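Local atomic coordinates of glycoside hydrolase family 5 (Aspergillus oryzae, PDB entry 6LA0), a protein that acts as a rutinosidase, probably cleaving the disaccharide rutinose from flavonoid glycosides such as rutin, within a family that also includes exo-1,3-beta-glucanases. Residues 346-349 against 350-353; 355-358 against 359-363. All blocks are in the same frame, centred on the assembly; numbering follows the deposited sequence.

Interaction 1: 346-349 against 350-353; sequences QGTQ and ADYW
Thr348, Ala350 and Asp351 form an ST turn fused with a beta-turn, a local fold-back in the loop that leads from strand 329-332 of the TIM barrel to helix 355-360. Thr348 OG1 accepts from Ala350 N at 3.1 Å, closing the ST turn; chi1 of 75° places OG1 over the backbone between N and C, within reach of the amide two residues on. Thr348 O takes Asp351 N at 3.0 Å, and the Asp351 carboxylate reaches back to return the grip: OD2 uses its anti lone pair to receive Thr348 N at 2.8 Å in a nearly straight bond. Thr348 is thus held through N, O and OG1 at once. One residue on, Gln349 O accepts two amides, Tyr352 N from above the carbonyl plane and Trp353 N almost head-on. The Tyr352 hydroxyl donates to Gln346 O at 2.7 Å, with that oxygen close to the plane of the ring, which ties Gln346 to the buried Tyr352 six residues later. Gln349 and Trp353 run side by side toward strand 294-303, where Gln302 OE1 accepts from both Gln349 NE2 and Trp353 NE1, two donors that lie 3.7 Å apart.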
# COMPACT_ATOMS: atom_id res chain seq x y z
N GLN A 346 18.83 5.91 -17.84
CA GLN A 346 19.38 4.56 -17.85
C GLN A 346 18.33 3.53 -17.43
O GLN A 346 17.75 3.62 -16.34
CB GLN A 346 20.61 4.50 -16.94
CG GLN A 346 21.74 5.44 -17.43
CD GLN A 346 22.89 5.59 -16.45
OE1 GLN A 346 22.88 5.01 -15.37
NE2 GLN A 346 23.89 6.39 -16.83
N GLY A 347 18.09 2.54 -18.29
CA GLY A 347 17.40 1.32 -17.88
C GLY A 347 15.89 1.37 -18.03
O GLY A 347 15.32 2.12 -18.82
N THR A 348 15.24 0.50 -17.26
CA THR A 348 13.79 0.36 -17.24
C THR A 348 13.30 0.52 -15.80
O THR A 348 14.08 0.57 -14.86
CB THR A 348 13.34 -1.01 -17.78
OG1 THR A 348 13.60 -1.99 -16.77
CG2 THR A 348 14.10 -1.40 -19.05
N GLN A 349 11.97 0.50 -15.62
CA GLN A 349 11.44 0.61 -14.26
C GLN A 349 11.95 -0.52 -13.36
O GLN A 349 12.11 -0.32 -12.15
CB GLN A 349 9.90 0.61 -14.27
CG GLN A 349 9.29 1.83 -14.97
CD GLN A 349 7.81 1.98 -14.68
OE1 GLN A 349 7.01 1.09 -14.98
NE2 GLN A 349 7.42 3.11 -14.08
N ALA A 350 12.25 -1.69 -13.94
CA ALA A 350 12.67 -2.82 -13.11
C ALA A 350 14.02 -2.58 -12.45
O ALA A 350 14.35 -3.25 -11.47
CB ALA A 350 12.73 -4.11 -13.93
N ASP A 351 14.80 -1.61 -12.95
CA ASP A 351 16.06 -1.26 -12.31
C ASP A 351 15.87 -0.34 -11.10
O ASP A 351 16.80 -0.21 -10.30
CB ASP A 351 17.00 -0.63 -13.35
CG ASP A 351 17.25 -1.56 -14.57
OD1 ASP A 351 17.80 -2.65 -14.35
OD2 ASP A 351 16.87 -1.21 -15.72
N TYR A 352 14.68 0.26 -10.92
CA TYR A 352 14.45 1.24 -9.87
C TYR A 352 13.34 0.89 -8.89
O TYR A 352 13.33 1.46 -7.79
CB TYR A 352 14.14 2.62 -10.49
CG TYR A 352 15.26 3.07 -11.39
CD1 TYR A 352 16.31 3.82 -10.89
CD2 TYR A 352 15.28 2.72 -12.74
CE1 TYR A 352 17.35 4.22 -11.70
CE2 TYR A 352 16.33 3.11 -13.57
CZ TYR A 352 17.36 3.87 -13.04
OH TYR A 352 18.40 4.27 -13.85
N TRP A 353 12.43 -0.02 -9.24
CA TRP A 353 11.30 -0.35 -8.38
C TRP A 353 11.44 -1.70 -7.70
O TRP A 353 10.50 -2.15 -7.03
CB TRP A 353 10.00 -0.33 -9.18
CG TRP A 353 9.59 0.99 -9.73
CD1 TRP A 353 10.12 1.63 -10.80
CD2 TRP A 353 8.51 1.81 -9.26
NE1 TRP A 353 9.46 2.81 -11.02
CE2 TRP A 353 8.46 2.95 -10.08
CE3 TRP A 353 7.59 1.69 -8.21
CZ2 TRP A 353 7.52 3.96 -9.91
CZ3 TRP A 353 6.65 2.70 -8.04
CH2 TRP A 353 6.62 3.82 -8.88

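Interaction 2: 355-358 against 359-363; sequences FEYF and IDHGY
The rings of Tyr357 and His361 form an offset stack, four residues apart, His361 lying just past the last helical residue, with centroids 3.8 Å from each other and planes inclined by 20°. His361 CD2 lies over the middle of the tyrosine face, while Tyr357 CE2 sits beneath the rim of the imidazole and only 3.1 Å from NE2, a tight contact. Tyr357 CG, anti to the backbone N (chi1 -179°), directs its ring there. Tyr363 OH comes to the edge of the Tyr357 ring, near its plane, 3.8 Å from CE1, while Tyr363 CD2 packs 3.6 Å from Phe358 CD1; the planes of that second pair are close to parallel, but the offset leaves little ring-over-ring contact. On another side of the helix, Ile359 CG1 and CD1 meet CD2 and CE2 of Phe355, the side chains crossing almost at right angles. Glu356 OE2 and Asp360 OD2 stand 4.2 Å apart, and Lys79 forms salt bridges with both residues, which probably offsets their mutual repulsion. Helix 312-326 packs against Phe358 and Tyr363. Backbone bonds run from Ile359 N to Phe355 O, Asp360 N to Glu356 O and His361 N to Tyr357 O. Then Tyr363 N turns back to Phe358 O at 2.9 Å and Gly362 N to Ile359 O at 3.3 Å, with Gly362 at positive phi as the C-prime residue: a Schellman motif ending helix 355-360.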
# COMPACT_ATOMS: atom_id res chain seq x y z
N PHE A 355 13.00 -3.80 -5.01
CA PHE A 355 13.77 -3.71 -3.77
C PHE A 355 14.73 -4.89 -3.61
O PHE A 355 15.75 -4.76 -2.94
CB PHE A 355 12.81 -3.62 -2.57
CG PHE A 355 13.47 -3.11 -1.32
CD1 PHE A 355 13.70 -1.75 -1.15
CD2 PHE A 355 13.89 -3.98 -0.33
CE1 PHE A 355 14.32 -1.28 -0.00
CE2 PHE A 355 14.51 -3.51 0.82
CZ PHE A 355 14.72 -2.16 0.98
N GLU A 356 14.42 -6.04 -4.23
CA GLU A 356 15.29 -7.21 -4.08
C GLU A 356 16.69 -6.95 -4.64
O GLU A 356 17.68 -7.49 -4.13
CB GLU A 356 14.67 -8.42 -4.79
CG GLU A 356 15.54 -9.67 -4.74
CD GLU A 356 14.85 -10.89 -5.33
OE1 GLU A 356 14.16 -10.77 -6.37
OE2 GLU A 356 15.01 -11.98 -4.74
N TYR A 357 16.78 -6.16 -5.71
CA TYR A 357 18.09 -5.86 -6.29
C TYR A 357 18.94 -5.05 -5.31
O TYR A 357 20.15 -5.31 -5.18
CB TYR A 357 17.90 -5.12 -7.61
CG TYR A 357 19.20 -4.77 -8.30
CD1 TYR A 357 19.90 -3.61 -7.97
CD2 TYR A 357 19.74 -5.60 -9.27
CE1 TYR A 357 21.09 -3.30 -8.58
CE2 TYR A 357 20.94 -5.28 -9.90
CZ TYR A 357 21.60 -4.13 -9.55
OH TYR A 357 22.80 -3.79 -10.17
N PHE A 358 18.34 -4.08 -4.61
CA PHE A 358 19.08 -3.32 -3.60
C PHE A 358 19.64 -4.25 -2.53
O PHE A 358 20.79 -4.09 -2.09
CB PHE A 358 18.19 -2.28 -2.93
CG PHE A 358 17.48 -1.35 -3.87
CD1 PHE A 358 17.97 -1.09 -5.13
CD2 PHE A 358 16.30 -0.72 -3.46
CE1 PHE A 358 17.30 -0.21 -5.98
CE2 PHE A 358 15.63 0.15 -4.30
CZ PHE A 358 16.13 0.40 -5.57
N ILE A 359 18.83 -5.22 -2.08
CA ILE A 359 19.29 -6.19 -1.09
C ILE A 359 20.43 -7.03 -1.66
O ILE A 359 21.45 -7.26 -1.00
CB ILE A 359 18.13 -7.10 -0.65
CG1 ILE A 359 17.13 -6.36 0.26
CG2 ILE A 359 18.66 -8.37 0.02
CD1 ILE A 359 15.97 -7.25 0.67
N ASP A 360 20.24 -7.55 -2.88
CA ASP A 360 21.20 -8.49 -3.46
C ASP A 360 22.55 -7.85 -3.77
O ASP A 360 23.56 -8.55 -3.81
CB ASP A 360 20.64 -9.11 -4.74
CG ASP A 360 19.59 -10.18 -4.48
OD1 ASP A 360 19.48 -10.68 -3.33
OD2 ASP A 360 18.87 -10.52 -5.44
N HIS A 361 22.60 -6.54 -3.97
CA HIS A 361 23.85 -5.88 -4.30
C HIS A 361 24.38 -5.04 -3.14
O HIS A 361 25.23 -4.16 -3.35
CB HIS A 361 23.67 -5.07 -5.58
CG HIS A 361 23.40 -5.94 -6.77
ND1 HIS A 361 24.34 -6.21 -7.74
CD2 HIS A 361 22.31 -6.68 -7.10
CE1 HIS A 361 23.83 -7.04 -8.64
NE2 HIS A 361 22.59 -7.34 -8.27
N GLY A 362 23.92 -5.31 -1.93
CA GLY A 362 24.51 -4.78 -0.71
C GLY A 362 24.15 -3.36 -0.35
O GLY A 362 24.87 -2.74 0.44
N TYR A 363 23.06 -2.82 -0.90
CA TYR A 363 22.69 -1.44 -0.61
C TYR A 363 22.03 -1.27 0.76
O TYR A 363 22.05 -0.17 1.32
CB TYR A 363 21.73 -0.89 -1.66
CG TYR A 363 22.21 -0.86 -3.10
CD1 TYR A 363 23.51 -1.24 -3.46
CD2 TYR A 363 21.37 -0.41 -4.11
CE1 TYR A 363 23.93 -1.19 -4.80
CE2 TYR A 363 21.78 -0.35 -5.43
CZ TYR A 363 23.06 -0.75 -5.77
OH TYR A 363 23.44 -0.68 -7.10

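How the interactions relate
Interactions 1 and 2 follow each other along the chain, their centres about 13 Å apart, and touch where Tyr352 O meets Phe358 CZ at 3.7 Å. Both are partly buried and lie on the same side of the chain's centre, each with a buried aromatic face and a more exposed flank. Tyr332 links them, bonding to Tyr352 O through its hydroxyl and meeting the rings of Phe355 and Phe358. Thr334 likewise makes backbone bonds to Trp353 and Phe355. Their chemistry differs: the loop of 346-353 is shaped by equal numbers of backbone turn bonds and side-chain-to-backbone bonds, whereas 355-363 combines regular helical bonding with ring packing and two carboxylates that share one lysine.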